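Local coordinates for protein alpha-fucosidase GH29 (Fusarium graminearum, PDB 4PSR) that hydrolyses alpha-L-fucosides as a GH29 glycoside hydrolase, probably releasing alpha-1,6-linked fucose from the core N-acetylglucosamine of glycoproteins, at residues A37-Q42 and S310-V315; Q42-W47 and S57-H62. All blocks are in the same frame, centred on the assembly; numbering follows the deposited sequence.

Interaction 1 (A37-Q42 and S310-V315); sequences AFTTAQ and SWSYTV. With FUL (beta-L-fucopyranose), chain M.
Thr39 and Ser312 join the two loops through their hydroxyls. OG1 of Thr39 and OG of Ser312 share a hydrogen bond of 2.9 Å. Ser312 reaches across because its OG stands anti to its own backbone N (chi1 175°). The same OG lies at the edge of the Phe38 ring, in its plane, 3.6 Å from Phe38 CD1. Further along, the backbones join directly. Val315 N donates to Gln42 O over 3.0 Å, with an N-H...O angle of 165° and the nitrogen above the carbonyl plane. Thr314 CA sits near the same oxygen, and Gln42 CA makes a CA-H...O contact of 3.5 Å with Tyr313 O.

The Gln42 side chain runs extended beyond CG and crosses the Tyr313 side chain obliquely. Its amide plane is turned 60° from the ring. OE1 of Gln42 comes within 3.5 Å of Tyr313 CD2, but its hydrogen bond comes from Ala347 N. On the other branch, NE2 of Gln42 lies 4.0 Å from Val315 CG2.

A type I turn runs from Thr39 to Gln42, the residue whose carbonyl accepts from Val315 N. Gly36 N holds Thr39 OG1. Ser310 OG donates to Ser312 O on a lone pair, 2.7 Å away. Next to Ser312, Trp311 turns off to the sugar and lays one indole face against fucose C6, which is 3.6 Å from Trp311 CZ2. Ser312, bonded to Thr39, is thus the chain neighbour of the residue that meets the fucose methyl group, consistent with the contact helping to place this apolar indole wall.

Interaction 2 (Q42-W47 and S57-H62); sequences QYASEW and SDQRKH. With FUL (beta-L-fucopyranose), chain M.
Tyr43 OH donates to Asp58 OD2 in a very short hydrogen bond of 2.5 Å. OD2 lies at the ring edge, in the ring plane, and the carboxylate is turned 24° from that plane. Tyr43 CG stands anti to the backbone N (chi1 -169°), on the side of helix 58-66. One face of the ring is covered by His62 in a face-to-face stack. The two centroids are 3.7 Å apart and the planes differ by 6°. The side chains run in opposite directions, so each CB sits over the other ring. Tyr43 CB is 4.2 Å from the His62 centroid, a CH-pi contact.

Beside the stack, Ala44 CB packs on Gln59 CG at 3.7 Å. The Gln59 chain bends at chi2, and its NE2 donates to a water 2.9 Å away. This water also bonds Ser45 OG, which accepts from Trp47 N in a capping bond. At the helix start, Ser57 is the N-cap, its OG accepting from Arg60 N.

The far end of 42-47 holds the sugar. FUL O3 donates to Glu46 OE2 over 2.7 Å, and Trp47 NE1 donates to FUL O2 over 2.9 Å, with a weak second bond to O3. The flat stack with His62 restrains the rotation of the Tyr43 ring, while the bond from OH to Asp58 OD2 pins its tip. Together they join the segment that carries Glu46 and Trp47 to a helix at the surface.

In the fold
Both interactions belong to the catalytic TIM barrel and share Gln42, where the chain passes from one to the other. Their centres are 9 Å apart. Interaction 1 joins the loops that follow barrel strands 29-33 and 300-305. Interaction 2 continues outward from the first loop to helix 58-66. They meet where Trp311 N lies 3.0 Å from Glu46 OE1, a probable hydrogen bond, and where Ser310 CB packs 3.5 Å from Ala44 O. Glu46 therefore faces the fucose with OE2 and the Trp311 backbone with OE1. Interaction 1 supplies Trp311 to the sugar and interaction 2 supplies Glu46 and Trp47, while His34, His127, Asp226 and Lys272 add further hydrogen bonds to it.

Interaction 1 (A37-Q42 and S310-V315)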
ATOM      1  N   ALA A  37      15.532  15.894  -6.176  1.00 12.07           N
ATOM      2  CA  ALA A  37      15.976  16.745  -7.267  1.00 10.76           C
ATOM      3  C   ALA A  37      14.989  16.707  -8.433  1.00 11.92           C
ATOM      4  O   ALA A  37      14.915  17.650  -9.198  1.00 11.67           O
ATOM      5  CB  ALA A  37      17.361  16.347  -7.744  1.00 12.48           C
ATOM      6  N   PHE A  38      14.201  15.642  -8.532  1.00 11.92           N
ATOM      7  CA  PHE A  38      13.161  15.558  -9.564  1.00 12.33           C
ATOM      8  C   PHE A  38      12.046  16.560  -9.313  1.00 11.89           C
ATOM      9  O   PHE A  38      11.266  16.858 -10.221  1.00 12.39           O
ATOM     10  CB  PHE A  38      12.580  14.140  -9.663  1.00 11.86           C
ATOM     11  CG  PHE A  38      12.167  13.548  -8.334  1.00 12.49           C
ATOM     12  CD1 PHE A  38      10.966  13.927  -7.715  1.00 10.85           C
ATOM     13  CD2 PHE A  38      12.993  12.651  -7.685  1.00 11.04           C
ATOM     14  CE1 PHE A  38      10.619  13.413  -6.467  1.00 10.10           C
ATOM     15  CE2 PHE A  38      12.634  12.120  -6.431  1.00 12.09           C
ATOM     16  CZ  PHE A  38      11.457  12.527  -5.834  1.00 12.00           C
ATOM     17  N   THR A  39      11.973  17.118  -8.099  1.00 10.80           N
ATOM     18  CA  THR A  39      10.976  18.119  -7.772  1.00  9.55           C
ATOM     19  C   THR A  39      11.402  19.538  -8.222  1.00 10.36           C
ATOM     20  O   THR A  39      10.577  20.447  -8.269  1.00 11.29           O
ATOM     21  CB  THR A  39      10.700  18.137  -6.235  1.00 11.51           C
ATOM     22  OG1 THR A  39      10.520  16.790  -5.758  1.00 11.78           O
ATOM     23  CG2 THR A  39       9.482  18.974  -5.893  1.00 11.79           C
ATOM     24  N   THR A  40      12.695  19.725  -8.477  1.00 11.45           N
ATOM     25  CA  THR A  40      13.236  21.068  -8.695  1.00 11.05           C
ATOM     26  C   THR A  40      12.471  21.866  -9.768  1.00 12.61           C
ATOM     27  O   THR A  40      12.121  23.031  -9.545  1.00 13.38           O
ATOM     28  CB  THR A  40      14.724  21.031  -9.044  1.00 12.19           C
ATOM     29  OG1 THR A  40      15.428  20.150  -8.151  1.00 14.13           O
ATOM     30  CG2 THR A  40      15.329  22.422  -8.930  1.00 14.51           C
ATOM     31  N   ALA A  41      12.164  21.226 -10.898  1.00 11.07           N
ATOM     32  CA  ALA A  41      11.449  21.924 -11.977  1.00 13.19           C
ATOM     33  C   ALA A  41       9.996  22.256 -11.630  1.00 11.55           C
ATOM     34  O   ALA A  41       9.387  23.159 -12.206  1.00 12.89           O
ATOM     35  CB  ALA A  41      11.502  21.110 -13.223  1.00 13.03           C
ATOM     36  N   GLN A  42       9.432  21.539 -10.659  1.00 12.15           N
ATOM     37  CA  GLN A  42       8.034  21.710 -10.266  1.00 11.10           C
ATOM     38  C   GLN A  42       7.119  21.738 -11.490  1.00 10.69           C
ATOM     39  O   GLN A  42       6.195  22.540 -11.575  1.00 12.90           O
ATOM     40  CB  GLN A  42       7.830  22.968  -9.387  1.00 12.17           C
ATOM     41  CG  GLN A  42       8.683  22.886  -8.082  1.00 11.47           C
ATOM     42  CD  GLN A  42       8.462  23.998  -7.086  1.00 13.33           C
ATOM     43  OE1 GLN A  42       8.536  23.765  -5.879  1.00 13.17           O
ATOM     44  NE2 GLN A  42       8.168  25.189  -7.565  1.00 16.25           N
ATOM     45  N   SER A 310       0.449  14.613 -10.231  1.00 23.92           N
ATOM     46  CA  SER A 310       1.644  13.774  -9.967  1.00 15.44           C
ATOM     47  C   SER A 310       2.010  13.365  -8.516  1.00 14.29           C
ATOM     48  O   SER A 310       1.327  13.785  -7.594  1.00 16.71           O
ATOM     49  CB  SER A 310       2.776  14.547 -10.654  1.00 26.49           C
ATOM     50  OG  SER A 310       3.865  14.888  -9.853  1.00 16.33           O
ATOM     51  N   TRP A 311       3.035  12.536  -8.323  1.00 12.89           N
ATOM     52  CA  TRP A 311       3.519  12.142  -6.977  1.00 12.66           C
ATOM     53  C   TRP A 311       4.384  13.251  -6.350  1.00 12.20           C
ATOM     54  O   TRP A 311       4.536  13.318  -5.128  1.00 12.26           O
ATOM     55  CB  TRP A 311       4.294  10.801  -6.994  1.00 14.36           C
ATOM     56  CG  TRP A 311       3.469   9.664  -7.498  1.00 14.91           C
ATOM     57  CD1 TRP A 311       3.241   9.353  -8.801  1.00 15.90           C
ATOM     58  CD2 TRP A 311       2.753   8.686  -6.719  1.00 15.98           C
ATOM     59  NE1 TRP A 311       2.434   8.262  -8.892  1.00 16.43           N
ATOM     60  CE2 TRP A 311       2.116   7.828  -7.628  1.00 17.48           C
ATOM     61  CE3 TRP A 311       2.599   8.449  -5.345  1.00 12.09           C
ATOM     62  CZ2 TRP A 311       1.327   6.758  -7.217  1.00 14.54           C
ATOM     63  CZ3 TRP A 311       1.827   7.376  -4.934  1.00 11.83           C
ATOM     64  CH2 TRP A 311       1.189   6.553  -5.865  1.00 14.19           C
ATOM     65  N   SER A 312       4.947  14.121  -7.178  1.00 10.33           N
ATOM     66  CA  SER A 312       5.842  15.184  -6.718  1.00 10.41           C
ATOM     67  C   SER A 312       5.198  16.554  -6.999  1.00 12.07           C
ATOM     68  O   SER A 312       4.402  16.708  -7.907  1.00 13.01           O
ATOM     69  CB  SER A 312       7.170  15.016  -7.442  1.00 14.37           C
ATOM     70  OG  SER A 312       8.089  16.053  -7.162  1.00 14.86           O
ATOM     71  N   TYR A 313       5.505  17.547  -6.167  1.00 10.64           N
ATOM     72  CA  TYR A 313       4.902  18.859  -6.282  1.00 11.19           C
ATOM     73  C   TYR A 313       5.145  19.488  -7.637  1.00 11.07           C
ATOM     74  O   TYR A 313       6.263  19.528  -8.109  1.00 11.50           O
ATOM     75  CB  TYR A 313       5.445  19.800  -5.178  1.00 11.70           C
ATOM     76  CG  TYR A 313       4.814  21.161  -5.264  1.00 11.37           C
ATOM     77  CD1 TYR A 313       3.588  21.402  -4.652  1.00 12.87           C
ATOM     78  CD2 TYR A 313       5.407  22.203  -5.969  1.00 12.34           C
ATOM     79  CE1 TYR A 313       2.957  22.628  -4.764  1.00 13.83           C
ATOM     80  CE2 TYR A 313       4.769  23.433  -6.071  1.00 13.99           C
ATOM     81  CZ  TYR A 313       3.546  23.609  -5.451  1.00 13.17           C
ATOM     82  OH  TYR A 313       2.885  24.823  -5.534  1.00 19.83           O
ATOM     83  N   THR A 314       4.078  20.035  -8.214  1.00 11.27           N
ATOM     84  CA  THR A 314       4.191  20.831  -9.433  1.00 12.39           C
ATOM     85  C   THR A 314       3.374  22.105  -9.259  1.00 10.54           C
ATOM     86  O   THR A 314       2.368  22.136  -8.542  1.00 11.93           O
ATOM     87  CB  THR A 314       3.682  20.030 -10.663  1.00 11.37           C
ATOM     88  OG1 THR A 314       2.301  19.675 -10.491  1.00 13.25           O
ATOM     89  CG2 THR A 314       4.495  18.758 -10.872  1.00 12.64           C
ATOM     90  N   VAL A 315       3.785  23.176  -9.936  1.00 13.76           N
ATOM     91  CA  VAL A 315       3.003  24.401  -9.885  1.00 14.56           C
ATOM     92  C   VAL A 315       1.626  24.153 -10.490  1.00 13.31           C
ATOM     93  O   VAL A 315       1.537  23.610 -11.586  1.00 15.22           O
ATOM     94  CB  VAL A 315       3.714  25.533 -10.623  1.00 14.30           C
ATOM     95  CG1 VAL A 315       2.828  26.770 -10.669  1.00 18.94           C
ATOM     96  CG2 VAL A 315       5.018  25.861  -9.923  1.00 15.41           C
TER
HETATM   97  C1  FUL M 622       5.702   4.274 -10.177  1.00 13.49           C
HETATM   98  C2  FUL M 622       6.775   5.305 -10.462  1.00 16.14           C
HETATM   99  O2  FUL M 622       7.199   5.286 -11.834  1.00 13.61           O
HETATM  100  C3  FUL M 622       6.171   6.640 -10.111  1.00 13.34           C
HETATM  101  O3  FUL M 622       7.095   7.657 -10.428  1.00 12.57           O
HETATM  102  C4  FUL M 622       5.850   6.617  -8.639  1.00 13.81           C
HETATM  103  O4  FUL M 622       7.059   6.499  -7.894  1.00 13.00           O
HETATM  104  C5  FUL M 622       4.912   5.453  -8.346  1.00 14.89           C
HETATM  105  C6  FUL M 622       4.597   5.304  -6.872  1.00 15.82           C
HETATM  106  O5  FUL M 622       5.434   4.206  -8.797  1.00 13.26           O
HETATM  107  O1  FUL M 622       6.181   3.014 -10.569  1.00 15.10           O

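Interaction 2 (Q42-W47 and S57-H62)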
ATOM      1  N   GLN A  42       9.432  21.539 -10.659  1.00 12.15           N
ATOM      2  CA  GLN A  42       8.034  21.710 -10.266  1.00 11.10           C
ATOM      3  C   GLN A  42       7.119  21.738 -11.490  1.00 10.69           C
ATOM      4  O   GLN A  42       6.195  22.540 -11.575  1.00 12.90           O
ATOM      5  CB  GLN A  42       7.830  22.968  -9.387  1.00 12.17           C
ATOM      6  CG  GLN A  42       8.683  22.886  -8.082  1.00 11.47           C
ATOM      7  CD  GLN A  42       8.462  23.998  -7.086  1.00 13.33           C
ATOM      8  OE1 GLN A  42       8.536  23.765  -5.879  1.00 13.17           O
ATOM      9  NE2 GLN A  42       8.168  25.189  -7.565  1.00 16.25           N
ATOM     10  N   TYR A  43       7.362  20.801 -12.401  1.00 11.66           N
ATOM     11  CA  TYR A  43       6.634  20.747 -13.671  1.00 13.29           C
ATOM     12  C   TYR A  43       6.337  19.322 -14.090  1.00 11.76           C
ATOM     13  O   TYR A  43       7.210  18.472 -14.002  1.00 12.09           O
ATOM     14  CB  TYR A  43       7.428  21.448 -14.782  1.00 13.65           C
ATOM     15  CG  TYR A  43       6.608  21.667 -16.047  1.00 12.14           C
ATOM     16  CD1 TYR A  43       5.738  22.750 -16.126  1.00 16.53           C
ATOM     17  CD2 TYR A  43       6.675  20.780 -17.106  1.00 14.84           C
ATOM     18  CE1 TYR A  43       4.967  22.961 -17.249  1.00 15.73           C
ATOM     19  CE2 TYR A  43       5.910  20.983 -18.237  1.00 16.10           C
ATOM     20  CZ  TYR A  43       5.056  22.062 -18.286  1.00 14.92           C
ATOM     21  OH  TYR A  43       4.284  22.273 -19.432  1.00 19.89           O
ATOM     22  N   ALA A  44       5.079  19.098 -14.507  1.00 12.79           N
ATOM     23  CA  ALA A  44       4.567  17.836 -15.066  1.00 12.30           C
ATOM     24  C   ALA A  44       4.432  16.719 -14.001  1.00 11.00           C
ATOM     25  O   ALA A  44       3.334  16.408 -13.573  1.00 12.81           O
ATOM     26  CB  ALA A  44       5.406  17.386 -16.256  1.00 14.23           C
ATOM     27  N   SER A  45       5.549  16.117 -13.612  1.00 11.45           N
ATOM     28  CA  SER A  45       5.572  15.058 -12.615  1.00 12.71           C
ATOM     29  C   SER A  45       6.997  14.766 -12.208  1.00 12.14           C
ATOM     30  O   SER A  45       7.952  15.374 -12.693  1.00 12.38           O
ATOM     31  CB  SER A  45       4.947  13.772 -13.157  1.00 14.38           C
ATOM     32  OG  SER A  45       5.789  13.207 -14.136  1.00 15.47           O
ATOM     33  N   GLU A  46       7.122  13.819 -11.284  1.00 11.52           N
ATOM     34  CA  GLU A  46       8.413  13.289 -10.895  1.00 12.18           C
ATOM     35  C   GLU A  46       9.157  12.578 -12.027  1.00 10.57           C
ATOM     36  O   GLU A  46      10.330  12.270 -11.865  1.00 11.64           O
ATOM     37  CB  GLU A  46       8.261  12.356  -9.679  1.00 13.08           C
ATOM     38  CG  GLU A  46       7.621  10.993  -9.958  1.00 13.35           C
ATOM     39  CD  GLU A  46       6.144  10.991 -10.315  1.00 11.88           C
ATOM     40  OE1 GLU A  46       5.418  11.966 -10.044  1.00 13.13           O
ATOM     41  OE2 GLU A  46       5.706   9.958 -10.888  1.00 15.69           O
ATOM     42  N   TRP A  47       8.481  12.309 -13.161  1.00 10.28           N
ATOM     43  CA  TRP A  47       9.168  11.792 -14.356  1.00 10.66           C
ATOM     44  C   TRP A  47       9.815  12.900 -15.193  1.00 12.48           C
ATOM     45  O   TRP A  47      10.387  12.607 -16.233  1.00 11.82           O
ATOM     46  CB  TRP A  47       8.248  10.908 -15.220  1.00 11.82           C
ATOM     47  CG  TRP A  47       8.085   9.504 -14.691  1.00 12.63           C
ATOM     48  CD1 TRP A  47       8.102   9.085 -13.380  1.00 14.19           C
ATOM     49  CD2 TRP A  47       7.908   8.311 -15.482  1.00 12.53           C
ATOM     50  NE1 TRP A  47       7.952   7.711 -13.318  1.00 12.75           N
ATOM     51  CE2 TRP A  47       7.834   7.216 -14.596  1.00 12.75           C
ATOM     52  CE3 TRP A  47       7.792   8.073 -16.857  1.00 14.07           C
ATOM     53  CZ2 TRP A  47       7.673   5.895 -15.048  1.00 13.05           C
ATOM     54  CZ3 TRP A  47       7.632   6.760 -17.304  1.00 15.98           C
ATOM     55  CH2 TRP A  47       7.580   5.695 -16.407  1.00 14.12           C
ATOM     56  N   SER A  57       8.220  16.335 -26.706  1.00 19.89           N
ATOM     57  CA  SER A  57       7.312  16.316 -25.553  1.00 17.98           C
ATOM     58  C   SER A  57       7.022  17.703 -24.993  1.00 15.14           C
ATOM     59  O   SER A  57       7.778  18.643 -25.201  1.00 16.53           O
ATOM     60  CB  SER A  57       7.880  15.449 -24.434  1.00 17.59           C
ATOM     61  OG  SER A  57       9.036  16.063 -23.903  1.00 18.45           O
ATOM     62  N   ASP A  58       5.927  17.816 -24.253  1.00 15.91           N
ATOM     63  CA  ASP A  58       5.630  19.053 -23.574  1.00 16.45           C
ATOM     64  C   ASP A  58       6.730  19.394 -22.557  1.00 14.84           C
ATOM     65  O   ASP A  58       7.071  20.556 -22.398  1.00 16.58           O
ATOM     66  CB  ASP A  58       4.270  18.992 -22.893  1.00 19.48           C
ATOM     67  CG  ASP A  58       3.939  20.262 -22.169  1.00 22.80           C
ATOM     68  OD1 ASP A  58       3.530  21.246 -22.834  1.00 29.79           O
ATOM     69  OD2 ASP A  58       4.104  20.300 -20.930  1.00 21.47           O
ATOM     70  N   GLN A  59       7.282  18.375 -21.906  1.00 14.27           N
ATOM     71  CA  GLN A  59       8.332  18.605 -20.910  1.00 14.69           C
ATOM     72  C   GLN A  59       9.602  19.125 -21.545  1.00 14.74           C
ATOM     73  O   GLN A  59      10.238  20.023 -21.001  1.00 13.84           O
ATOM     74  CB  GLN A  59       8.611  17.345 -20.096  1.00 15.02           C
ATOM     75  CG  GLN A  59       7.427  16.848 -19.287  1.00 14.64           C
ATOM     76  CD  GLN A  59       6.569  15.836 -20.018  1.00 16.45           C
ATOM     77  OE1 GLN A  59       6.449  15.866 -21.250  1.00 15.41           O
ATOM     78  NE2 GLN A  59       5.970  14.921 -19.258  1.00 17.02           N
ATOM     79  N   ARG A  60       9.966  18.592 -22.707  1.00 14.20           N
ATOM     80  CA  ARG A  60      11.117  19.118 -23.443  1.00 14.00           C
ATOM     81  C   ARG A  60      10.898  20.557 -23.874  1.00 13.50           C
ATOM     82  O   ARG A  60      11.815  21.359 -23.814  1.00 14.79           O
ATOM     83  CB  ARG A  60      11.442  18.258 -24.672  1.00 17.02           C
ATOM     84  CG  ARG A  60      12.399  18.941 -25.658  1.00 18.57           C
ATOM     85  CD  ARG A  60      12.659  18.055 -26.872  1.00 19.92           C
ATOM     86  NE  ARG A  60      13.651  17.048 -26.576  1.00 18.78           N
ATOM     87  CZ  ARG A  60      14.972  17.205 -26.730  1.00 18.34           C
ATOM     88  NH1 ARG A  60      15.469  18.350 -27.190  1.00 22.20           N
ATOM     89  NH2 ARG A  60      15.801  16.217 -26.417  1.00 21.75           N
ATOM     90  N   LYS A  61       9.685  20.875 -24.324  1.00 15.53           N
ATOM     91  CA  LYS A  61       9.358  22.230 -24.765  1.00 18.06           C
ATOM     92  C   LYS A  61       9.518  23.185 -23.594  1.00 15.10           C
ATOM     93  O   LYS A  61      10.162  24.236 -23.703  1.00 17.91           O
ATOM     94  CB  LYS A  61       7.933  22.268 -25.337  1.00 19.52           C
ATOM     95  CG  LYS A  61       7.803  21.479 -26.635  1.00 36.79           C
ATOM     96  CD  LYS A  61       6.394  21.419 -27.191  1.00 46.60           C
ATOM     97  CE  LYS A  61       6.373  20.627 -28.498  1.00 51.39           C
ATOM     98  NZ  LYS A  61       5.004  20.507 -29.073  1.00 70.91           N
ATOM     99  N   HIS A  62       8.955  22.805 -22.442  1.00 13.55           N
ATOM    100  CA  HIS A  62       9.049  23.633 -21.244  1.00 16.08           C
ATOM    101  C   HIS A  62      10.514  23.808 -20.842  1.00 15.35           C
ATOM    102  O   HIS A  62      10.949  24.921 -20.505  1.00 14.94           O
ATOM    103  CB  HIS A  62       8.282  22.971 -20.092  1.00 15.41           C
ATOM    104  CG  HIS A  62       8.502  23.633 -18.767  1.00 14.87           C
ATOM    105  ND1 HIS A  62       7.757  24.711 -18.332  1.00 17.80           N
ATOM    106  CD2 HIS A  62       9.391  23.360 -17.777  1.00 14.70           C
ATOM    107  CE1 HIS A  62       8.195  25.083 -17.138  1.00 16.33           C
ATOM    108  NE2 HIS A  62       9.171  24.269 -16.775  1.00 15.45           N
TER
HETATM  109  C1  FUL M 622       5.702   4.274 -10.177  1.00 13.49           C
HETATM  110  C2  FUL M 622       6.775   5.305 -10.462  1.00 16.14           C
HETATM  111  O2  FUL M 622       7.199   5.286 -11.834  1.00 13.61           O
HETATM  112  C3  FUL M 622       6.171   6.640 -10.111  1.00 13.34           C
HETATM  113  O3  FUL M 622       7.095   7.657 -10.428  1.00 12.57           O
HETATM  114  C4  FUL M 622       5.850   6.617  -8.639  1.00 13.81           C
HETATM  115  O4  FUL M 622       7.059   6.499  -7.894  1.00 13.00           O
HETATM  116  C5  FUL M 622       4.912   5.453  -8.346  1.00 14.89           C
HETATM  117  C6  FUL M 622       4.597   5.304  -6.872  1.00 15.82           C
HETATM  118  O5  FUL M 622       5.434   4.206  -8.797  1.00 13.26           O
HETATM  119  O1  FUL M 622       6.181   3.014 -10.569  1.00 15.10           O
HETATM  120  O   HOH W   1       7.218  14.329 -16.684  1.00 15.40           O